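GCN5-related N-acetyltransferase (Arthrobacter sp., PDB 2R1I) probably transfers an acetyl group from acetyl-coenzyme A to an amine, as a GNAT-family N-acetyltransferase whose own substrate is not known. Local coordinates at residues P25-P30 and V71-G76; A83-R88 and A120-L125; G95-L100 and L133-V138. All coordinates share one frame; numbering follows the deposited sequence.

The three contacts follow one sheet of the GNAT fold from edge strand 26-27 to strand 133-139. Contact 1 adds the edge strand, contact 2 lays helix 109-128 on strand 81-88, and contact 3 closes the beta-alpha-beta crossover. The centres of contacts 1 and 2 lie about 10 Å apart, Leu73 N meeting Ala83 O at 2.9 Å. Contacts 2 and 3, centres about 8 Å apart, are joined by the Arg88-Glu135 salt bridge. Contacts 1 and 3, about 18 Å between centres, flank strand 81-88 without touching. In GNAT relatives acetyl-coenzyme A binds where the contact 3 strands splay, as is probable here; a glycerol, probably from the crystallisation liquor, lies about 4 Å from the Leu133 side chain.

Contact 1. Residues P25-P30 and V71-G76; sequences PRRATP and VVLLAG
Val71 opens the contact by bracing the Arg27 side chain, which it crosses at about a right angle. Its CG1 touches Arg27 NE at 3.7 Å, while CG2 lies over one face of the guanidinium, offset toward the rim. Arg27 reaches it as an extended chain, with CG anti to the backbone N (chi1 -178°), and its NH1 continues to a salt bridge with Glu68. A water at the guanidinium edge accepts from Arg27 NE and Val72 N and lies within hydrogen-bonding distance of Ala28 O, joining the strands where direct backbone pairing ends. Val72 O takes the Ala28 N-H at 2.8 Å, although this donor stands 27° above the carbonyl plane; beside it, Val72 CB meets Ala28 CB at 4.0 Å. Leu73 and Arg27 form the antiparallel non-hydrogen-bonded pair, in which Leu73 CD2 rests 3.7 Å from Arg27 CA. Leu74 and Arg26 are the hydrogen-bonded pair: Leu74 N donates to Arg26 O at 2.8 Å, and Arg26 N returns a bond to Leu74 O at 2.9 Å. Their side chains run alongside each other, Leu74 CD1 sitting over the Arg26 guanidinium 3.6 Å from NH2, while Arg26 NH1 forms a salt bridge with Asp32. Leu74 O also lies 3.4 Å from Pro25 CB. The short edge strand is thus fixed by three backbone bonds and one water, and both arginines lay their flat cationic groups on aliphatic branches while acidic residues outside the strand pair probably balance their charge.

Contact 2. Residues A83-R88 and A120-L125; sequences AVLSFR and AASCGL
Helix 109-128, the connection of the GNAT beta-alpha-beta crossover, packs here on strand 81-88 of the central sheet. The two segments run almost in the same direction, their axes inclined by 23° and approaching to 9.8 Å, a separation at which side chains alone fill the interval. Ala83, Leu85 and Phe87, alternate residues of the strand, all face the helix and meet two residues one turn apart, Ser122 and Leu125. Ser122 is the small residue under Leu85, whose branched tip straddles it: CD1 lies 3.8 Å from Ser122 CB and CD2 4.0 Å from the same atom. The Ser122 hydroxyl, anti to the carbonyl carbon (chi1 -60°), is buried beside apolar carbons, with OG 3.8 Å from Ala83 CB. Its polarity is met within the helix, where OG hydrogen-bonds to Leu118 O, so a serine can sit in this interface without a polar partner on the strand. Leu73 of the neighbouring strand touches Ser122 as well, and Leu134 packs against Leu85, which extends the same apolar layer across the sheet. Further along, Leu125 sends its CD2 branch to the far end of the Phe87 ring. The two side chains cross obliquely, and the ring also makes a cation-pi interaction with Arg129. Leu125 occupies two conformers; in the one described its chi2 of 137° is away from the staggered positions. In that conformer CD2 is 4.1 Å from Leu85 CD1 and presses closest on Phe87, at 3.6 Å from CZ.

Contact 3. Residues G95-L100 and L133-V138; sequences GPVAIL and LLEINV
Strands 97-104 and 133-139 are the parallel pair joined by helix 109-128 in the beta-alpha-beta crossover of the GNAT fold. Three backbone bonds hold them. Ala98 N donates nearly straight to Leu133 O (3.1 Å), Glu135 N to Ala98 O (2.9 Å), and Leu100 N to Glu135 O (2.8 Å), the last almost along the C=O axis. Glu135 O is additionally approached by the CA-H of Ile99. Beyond this bond direct pairing gives way to a water, which donates to Leu100 O and accepts from Asn137 N; the parting is consistent with the splay that admits acetyl-coenzyme A between these strands in GNAT relatives. On the helix-facing side Leu134 CD1 lies 3.7 Å from Ala98 CB, covering the backbone bonds at 3.6 Å from Leu100 N. On the other side the buried Glu135 carboxylate, carried on an extended chain, crosses Val97 and Ile99 obliquely. Neither of those neighbours is polar, so its oxygens are satisfied elsewhere: OE1 by the salt bridge to Arg88 NH2, OE2 by a hydrogen bond with the hydroxyl of Tyr167 of the second subunit, whose strand also continues the sheet beside 133-138. An alanine at Glu135 would remove both of these links and would probably leave the Arg88 charge poorly balanced and weaken the subunit interface. Glu135 OE1 lies against two aliphatic carbons set roughly at a right angle to each other, 3.6 Å from the Val97 CG1 methyl and 3.7 Å from the Ile99 CG1 methylene.

Contact 1. Residues P25-P30 and V71-G76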
loop_
_atom_site.group_PDB
_atom_site.type_symbol
_atom_site.label_atom_id
_atom_site.label_comp_id
_atom_site.label_asym_id
_atom_site.label_seq_id
_atom_site.Cartn_x
_atom_site.Cartn_y
_atom_site.Cartn_z
ATOM N N PRO A 25 -21.033 11.450 -0.922
ATOM C CA PRO A 25 -20.896 10.120 -0.308
ATOM C C PRO A 25 -20.878 10.164 1.207
ATOM O O PRO A 25 -20.537 11.166 1.798
ATOM C CB PRO A 25 -19.545 9.620 -0.827
ATOM C CG PRO A 25 -19.412 10.370 -2.179
ATOM C CD PRO A 25 -19.991 11.713 -1.921
ATOM N N ARG A 26 -21.307 9.081 1.826
ATOM C CA ARG A 26 -21.313 8.990 3.274
ATOM C C ARG A 26 -20.389 7.846 3.697
ATOM O O ARG A 26 -20.206 6.878 2.981
ATOM C CB ARG A 26 -22.729 8.771 3.816
ATOM C CG ARG A 26 -23.298 7.446 3.515
ATOM C CD ARG A 26 -24.688 7.346 4.134
ATOM N NE ARG A 26 -25.252 6.022 3.936
ATOM C CZ ARG A 26 -25.032 4.965 4.731
ATOM N NH1 ARG A 26 -24.222 5.043 5.799
ATOM N NH2 ARG A 26 -25.617 3.811 4.446
ATOM N N ARG A 27 -19.831 7.980 4.873
ATOM C CA ARG A 27 -19.005 6.925 5.444
ATOM C C ARG A 27 -19.887 5.809 5.963
ATOM O O ARG A 27 -20.820 6.058 6.755
ATOM C CB ARG A 27 -18.143 7.494 6.562
ATOM C CG ARG A 27 -17.222 6.442 7.158
ATOM C CD ARG A 27 -16.166 7.015 7.977
ATOM N NE ARG A 27 -15.432 5.954 8.625
ATOM C CZ ARG A 27 -14.532 6.134 9.575
ATOM N NH1 ARG A 27 -14.235 7.345 9.988
ATOM N NH2 ARG A 27 -13.921 5.099 10.088
ATOM N N ALA A 28 -19.573 4.577 5.542
ATOM C CA ALA A 28 -20.189 3.354 6.059
ATOM C C ALA A 28 -19.839 3.161 7.549
ATOM O O ALA A 28 -18.679 3.287 7.939
ATOM C CB ALA A 28 -19.687 2.128 5.285
ATOM N N THR A 29 -20.856 2.875 8.339
ATOM C CA THR A 29 -20.742 2.591 9.783
ATOM C C THR A 29 -20.804 1.073 9.981
ATOM O O THR A 29 -21.141 0.323 9.047
ATOM C CB THR A 29 -21.925 3.200 10.546
ATOM O OG1 THR A 29 -23.122 2.471 10.231
ATOM C CG2 THR A 29 -22.083 4.653 10.229
ATOM N N PRO A 30 -20.513 0.604 11.219
ATOM C CA PRO A 30 -20.673 -0.817 11.447
ATOM C C PRO A 30 -22.059 -1.372 11.074
ATOM O O PRO A 30 -22.173 -2.530 10.665
ATOM C CB PRO A 30 -20.366 -0.946 12.950
ATOM C CG PRO A 30 -19.352 0.116 13.203
ATOM C CD PRO A 30 -19.939 1.288 12.399
ATOM N N VAL A 71 -11.533 2.338 5.589
ATOM C CA VAL A 71 -12.716 3.193 5.605
ATOM C C VAL A 71 -13.454 2.950 4.289
ATOM O O VAL A 71 -12.845 2.802 3.229
ATOM C CB VAL A 71 -12.296 4.691 5.743
ATOM C CG1 VAL A 71 -13.550 5.614 5.453
ATOM C CG2 VAL A 71 -11.589 4.981 7.115
ATOM N N VAL A 72 -14.781 2.860 4.362
ATOM C CA VAL A 72 -15.624 2.618 3.176
ATOM C C VAL A 72 -16.581 3.808 3.046
ATOM O O VAL A 72 -17.201 4.241 4.023
ATOM C CB VAL A 72 -16.384 1.301 3.223
ATOM C CG1 VAL A 72 -17.408 1.220 2.049
ATOM C CG2 VAL A 72 -15.380 0.112 3.269
ATOM N N LEU A 73 -16.604 4.367 1.834
ATOM C CA LEU A 73 -17.541 5.464 1.458
ATOM C C LEU A 73 -18.606 4.888 0.527
ATOM O O LEU A 73 -18.280 4.065 -0.363
ATOM C CB LEU A 73 -16.860 6.694 0.834
ATOM C CG LEU A 73 -15.769 7.383 1.651
ATOM C CD1 LEU A 73 -15.178 8.555 0.898
ATOM C CD2 LEU A 73 -16.289 7.791 3.024
ATOM N N LEU A 74 -19.866 5.313 0.728
ATOM C CA LEU A 74 -21.011 4.853 -0.034
ATOM C C LEU A 74 -21.650 6.033 -0.776
ATOM O O LEU A 74 -21.784 7.113 -0.205
ATOM C CB LEU A 74 -22.075 4.244 0.877
ATOM C CG LEU A 74 -21.648 2.994 1.651
ATOM C CD1 LEU A 74 -22.685 2.621 2.668
ATOM C CD2 LEU A 74 -21.415 1.863 0.681
ATOM N N ALA A 75 -21.997 5.794 -2.037
ATOM C CA ALA A 75 -22.660 6.771 -2.927
ATOM C C ALA A 75 -24.000 6.186 -3.375
ATOM O O ALA A 75 -24.066 5.038 -3.838
ATOM C CB ALA A 75 -21.805 7.036 -4.122
ATOM N N GLY A 76 -25.048 6.986 -3.235
ATOM C CA GLY A 76 -26.390 6.607 -3.668
ATOM C C GLY A 76 -27.286 6.259 -2.503
ATOM O O GLY A 76 -26.836 5.907 -1.430
HETATM O O HOH W 1 -15.982 3.234 7.106
#

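Contact 2. Residues A83-R88 and A120-L125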
loop_
_atom_site.group_PDB
_atom_site.type_symbol
_atom_site.label_atom_id
_atom_site.label_comp_id
_atom_site.label_asym_id
_atom_site.label_seq_id
_atom_site.Cartn_x
_atom_site.Cartn_y
_atom_site.Cartn_z
ATOM N N ALA A 83 -16.298 3.257 -2.336
ATOM C CA ALA A 83 -14.846 3.341 -2.314
ATOM C C ALA A 83 -14.322 2.710 -1.014
ATOM O O ALA A 83 -14.965 2.871 0.032
ATOM C CB ALA A 83 -14.406 4.776 -2.397
ATOM N N VAL A 84 -13.193 1.998 -1.125
ATOM C CA VAL A 84 -12.482 1.372 0.009
ATOM C C VAL A 84 -11.108 2.017 0.080
ATOM O O VAL A 84 -10.344 1.949 -0.914
ATOM C CB VAL A 84 -12.353 -0.164 -0.117
ATOM C CG1 VAL A 84 -11.680 -0.742 1.108
ATOM C CG2 VAL A 84 -13.738 -0.777 -0.272
ATOM N N LEU A 85 -10.855 2.621 1.232
ATOM C CA LEU A 85 -9.575 3.306 1.549
ATOM C C LEU A 85 -8.869 2.594 2.647
ATOM O O LEU A 85 -9.482 2.279 3.654
ATOM C CB LEU A 85 -9.794 4.725 2.010
ATOM C CG LEU A 85 -10.314 5.691 0.945
ATOM C CD1 LEU A 85 -10.974 6.934 1.569
ATOM C CD2 LEU A 85 -9.154 6.107 0.033
ATOM N N SER A 86 -7.548 2.386 2.527
ATOM C CA SER A 86 -6.758 1.895 3.638
ATOM C C SER A 86 -5.705 2.933 4.003
ATOM O O SER A 86 -5.229 3.649 3.142
ATOM C CB SER A 86 -6.083 0.580 3.282
ATOM O OG SER A 86 -5.175 0.671 2.216
ATOM N N PHE A 87 -5.392 2.956 5.287
ATOM C CA PHE A 87 -4.423 3.896 5.880
ATOM C C PHE A 87 -3.319 3.145 6.561
ATOM O O PHE A 87 -3.551 2.101 7.190
ATOM C CB PHE A 87 -5.162 4.745 6.900
ATOM C CG PHE A 87 -6.160 5.683 6.298
ATOM C CD1 PHE A 87 -7.441 5.257 5.987
ATOM C CD2 PHE A 87 -5.781 6.968 5.981
ATOM C CE1 PHE A 87 -8.330 6.146 5.371
ATOM C CE2 PHE A 87 -6.623 7.849 5.385
ATOM C CZ PHE A 87 -7.924 7.442 5.082
ATOM N N ARG A 88 -2.115 3.701 6.506
ATOM C CA ARG A 88 -0.967 3.090 7.167
ATOM C C ARG A 88 0.053 4.190 7.487
ATOM O O ARG A 88 0.099 5.231 6.810
ATOM C CB ARG A 88 -0.346 2.031 6.271
ATOM C CG ARG A 88 0.422 2.569 5.083
ATOM C CD ARG A 88 0.813 1.528 4.042
ATOM N NE ARG A 88 1.726 2.087 3.059
ATOM C CZ ARG A 88 1.397 2.665 1.896
ATOM N NH1 ARG A 88 0.131 2.823 1.520
ATOM N NH2 ARG A 88 2.357 3.085 1.093
ATOM N N ALA A 120 -13.393 12.227 -5.113
ATOM C CA ALA A 120 -13.273 13.517 -4.466
ATOM C C ALA A 120 -13.505 13.431 -2.958
ATOM O O ALA A 120 -12.767 14.034 -2.160
ATOM C CB ALA A 120 -14.235 14.547 -5.169
ATOM N N ALA A 121 -14.512 12.670 -2.541
ATOM C CA ALA A 121 -14.771 12.487 -1.119
ATOM C C ALA A 121 -13.585 11.764 -0.429
ATOM O O ALA A 121 -13.226 12.099 0.706
ATOM C CB ALA A 121 -16.088 11.706 -0.919
ATOM N N SER A 122 -12.988 10.791 -1.126
ATOM C CA SER A 122 -11.794 10.046 -0.618
ATOM C C SER A 122 -10.617 10.990 -0.398
ATOM O O SER A 122 -9.991 10.968 0.635
ATOM C CB SER A 122 -11.386 8.936 -1.589
ATOM O OG SER A 122 -12.439 7.966 -1.777
ATOM N N CYS A 123 -10.357 11.898 -1.341
ATOM C CA CYS A 123 -9.261 12.830 -1.146
ATOM C C CYS A 123 -9.481 13.723 0.085
ATOM O O CYS A 123 -8.557 13.970 0.852
ATOM C CB CYS A 123 -9.047 13.670 -2.392
ATOM S SG CYS A 123 -8.464 12.760 -3.792
ATOM N N GLY A 124 -10.711 14.200 0.271
ATOM C CA GLY A 124 -11.067 14.991 1.436
ATOM C C GLY A 124 -10.877 14.270 2.754
ATOM O O GLY A 124 -10.362 14.814 3.715
ATOM N N LEU A 125 -11.307 13.025 2.783
ATOM C CA LEU A 125 -11.147 12.219 3.970
ATOM C C LEU A 125 -9.667 11.970 4.296
ATOM O O LEU A 125 -9.279 12.084 5.438
ATOM C CB LEU A 125 -11.932 10.930 3.820
ATOM C CG LEU A 125 -12.153 10.145 5.109
ATOM C CD1 LEU A 125 -13.562 9.625 5.190
ATOM C CD2 LEU A 125 -11.150 9.039 5.125
#

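Contact 3. Residues G95-L100 and L133-V138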
loop_
_atom_site.group_PDB
_atom_site.type_symbol
_atom_site.label_atom_id
_atom_site.label_comp_id
_atom_site.label_asym_id
_atom_site.label_seq_id
_atom_site.Cartn_x
_atom_site.Cartn_y
_atom_site.Cartn_z
ATOM N N GLY A 95 1.837 12.132 8.703
ATOM C CA GLY A 95 0.522 11.508 8.640
ATOM C C GLY A 95 0.502 10.195 7.880
ATOM O O GLY A 95 1.528 9.759 7.387
ATOM N N PRO A 96 -0.665 9.578 7.804
ATOM C CA PRO A 96 -0.780 8.284 7.124
ATOM C C PRO A 96 -0.611 8.453 5.591
ATOM O O PRO A 96 -0.793 9.548 5.031
ATOM C CB PRO A 96 -2.212 7.844 7.426
ATOM C CG PRO A 96 -2.933 9.113 7.568
ATOM C CD PRO A 96 -1.974 10.056 8.265
ATOM N N VAL A 97 -0.288 7.339 4.936
ATOM C CA VAL A 97 -0.373 7.180 3.507
ATOM C C VAL A 97 -1.640 6.344 3.270
ATOM O O VAL A 97 -1.894 5.359 3.978
ATOM C CB VAL A 97 0.843 6.509 2.875
ATOM C CG1 VAL A 97 0.640 6.294 1.355
ATOM C CG2 VAL A 97 2.098 7.397 3.134
ATOM N N ALA A 98 -2.443 6.780 2.275
ATOM C CA ALA A 98 -3.680 6.093 1.962
ATOM C C ALA A 98 -3.576 5.377 0.625
ATOM O O ALA A 98 -2.893 5.853 -0.301
ATOM C CB ALA A 98 -4.828 7.072 1.942
ATOM N N ILE A 99 -4.305 4.253 0.491
ATOM C CA ILE A 99 -4.518 3.578 -0.786
ATOM C C ILE A 99 -6.008 3.564 -1.074
ATOM O O ILE A 99 -6.828 3.242 -0.177
ATOM C CB ILE A 99 -3.931 2.131 -0.834
ATOM C CG1 ILE A 99 -2.411 2.097 -0.530
ATOM C CG2 ILE A 99 -4.195 1.411 -2.161
ATOM C CD1 ILE A 99 -1.915 0.674 -0.144
ATOM N N LEU A 100 -6.337 3.889 -2.319
ATOM C CA LEU A 100 -7.660 3.586 -2.872
ATOM C C LEU A 100 -7.717 2.101 -3.258
ATOM O O LEU A 100 -7.390 1.714 -4.379
ATOM C CB LEU A 100 -7.956 4.496 -4.053
ATOM C CG LEU A 100 -9.391 4.397 -4.613
ATOM C CD1 LEU A 100 -10.409 4.867 -3.547
ATOM C CD2 LEU A 100 -9.563 5.237 -5.905
ATOM N N LEU A 133 -0.818 11.856 0.691
ATOM C CA LEU A 133 -0.590 10.984 -0.438
ATOM C C LEU A 133 -1.669 9.919 -0.504
ATOM O O LEU A 133 -1.974 9.237 0.512
ATOM C CB LEU A 133 0.754 10.303 -0.332
ATOM C CG LEU A 133 1.293 9.486 -1.503
ATOM C CD1 LEU A 133 1.485 10.409 -2.667
ATOM C CD2 LEU A 133 2.599 8.806 -1.108
ATOM N N LEU A 134 -2.255 9.829 -1.707
ATOM C CA LEU A 134 -3.204 8.749 -2.057
ATOM C C LEU A 134 -2.665 7.928 -3.224
ATOM O O LEU A 134 -2.310 8.504 -4.295
ATOM C CB LEU A 134 -4.560 9.353 -2.399
ATOM C CG LEU A 134 -5.705 8.374 -2.723
ATOM C CD1 LEU A 134 -5.914 7.395 -1.580
ATOM C CD2 LEU A 134 -6.998 9.212 -3.062
ATOM N N GLU A 135 -2.592 6.614 -3.031
ATOM C CA GLU A 135 -2.003 5.696 -3.996
ATOM C C GLU A 135 -3.063 4.774 -4.573
ATOM O O GLU A 135 -4.104 4.534 -3.932
ATOM C CB GLU A 135 -0.910 4.836 -3.359
ATOM C CG GLU A 135 0.184 5.616 -2.670
ATOM C CD GLU A 135 1.177 4.746 -1.905
ATOM O OE1 GLU A 135 0.770 3.755 -1.237
ATOM O OE2 GLU A 135 2.352 5.121 -1.934
ATOM N N ILE A 136 -2.800 4.272 -5.789
ATOM C CA ILE A 136 -3.633 3.257 -6.415
ATOM C C ILE A 136 -2.732 2.327 -7.192
ATOM O O ILE A 136 -1.714 2.758 -7.746
ATOM C CB ILE A 136 -4.623 3.824 -7.431
ATOM C CG1 ILE A 136 -5.167 5.182 -7.057
ATOM C CG2 ILE A 136 -5.838 2.891 -7.639
ATOM C CD1 ILE A 136 -5.975 5.793 -8.250
ATOM N N ASN A 137 -3.128 1.059 -7.259
ATOM C CA ASN A 137 -2.507 0.125 -8.164
ATOM C C ASN A 137 -3.556 -0.222 -9.250
ATOM O O ASN A 137 -4.695 -0.554 -8.909
ATOM C CB ASN A 137 -1.945 -1.055 -7.372
ATOM C CG ASN A 137 -0.916 -0.586 -6.296
ATOM O OD1 ASN A 137 -1.157 -0.712 -5.079
ATOM N ND2 ASN A 137 0.217 -0.015 -6.748
ATOM N N VAL A 138 -3.165 -0.091 -10.502
ATOM C CA VAL A 138 -4.080 -0.191 -11.655
ATOM C C VAL A 138 -3.509 -1.142 -12.724
ATOM O O VAL A 138 -2.331 -1.055 -13.077
ATOM C CB VAL A 138 -4.299 1.195 -12.333
ATOM C CG1 VAL A 138 -5.285 1.101 -13.509
ATOM C CG2 VAL A 138 -4.746 2.252 -11.325
HETATM O O HOH W 2 -5.235 0.099 -5.431
#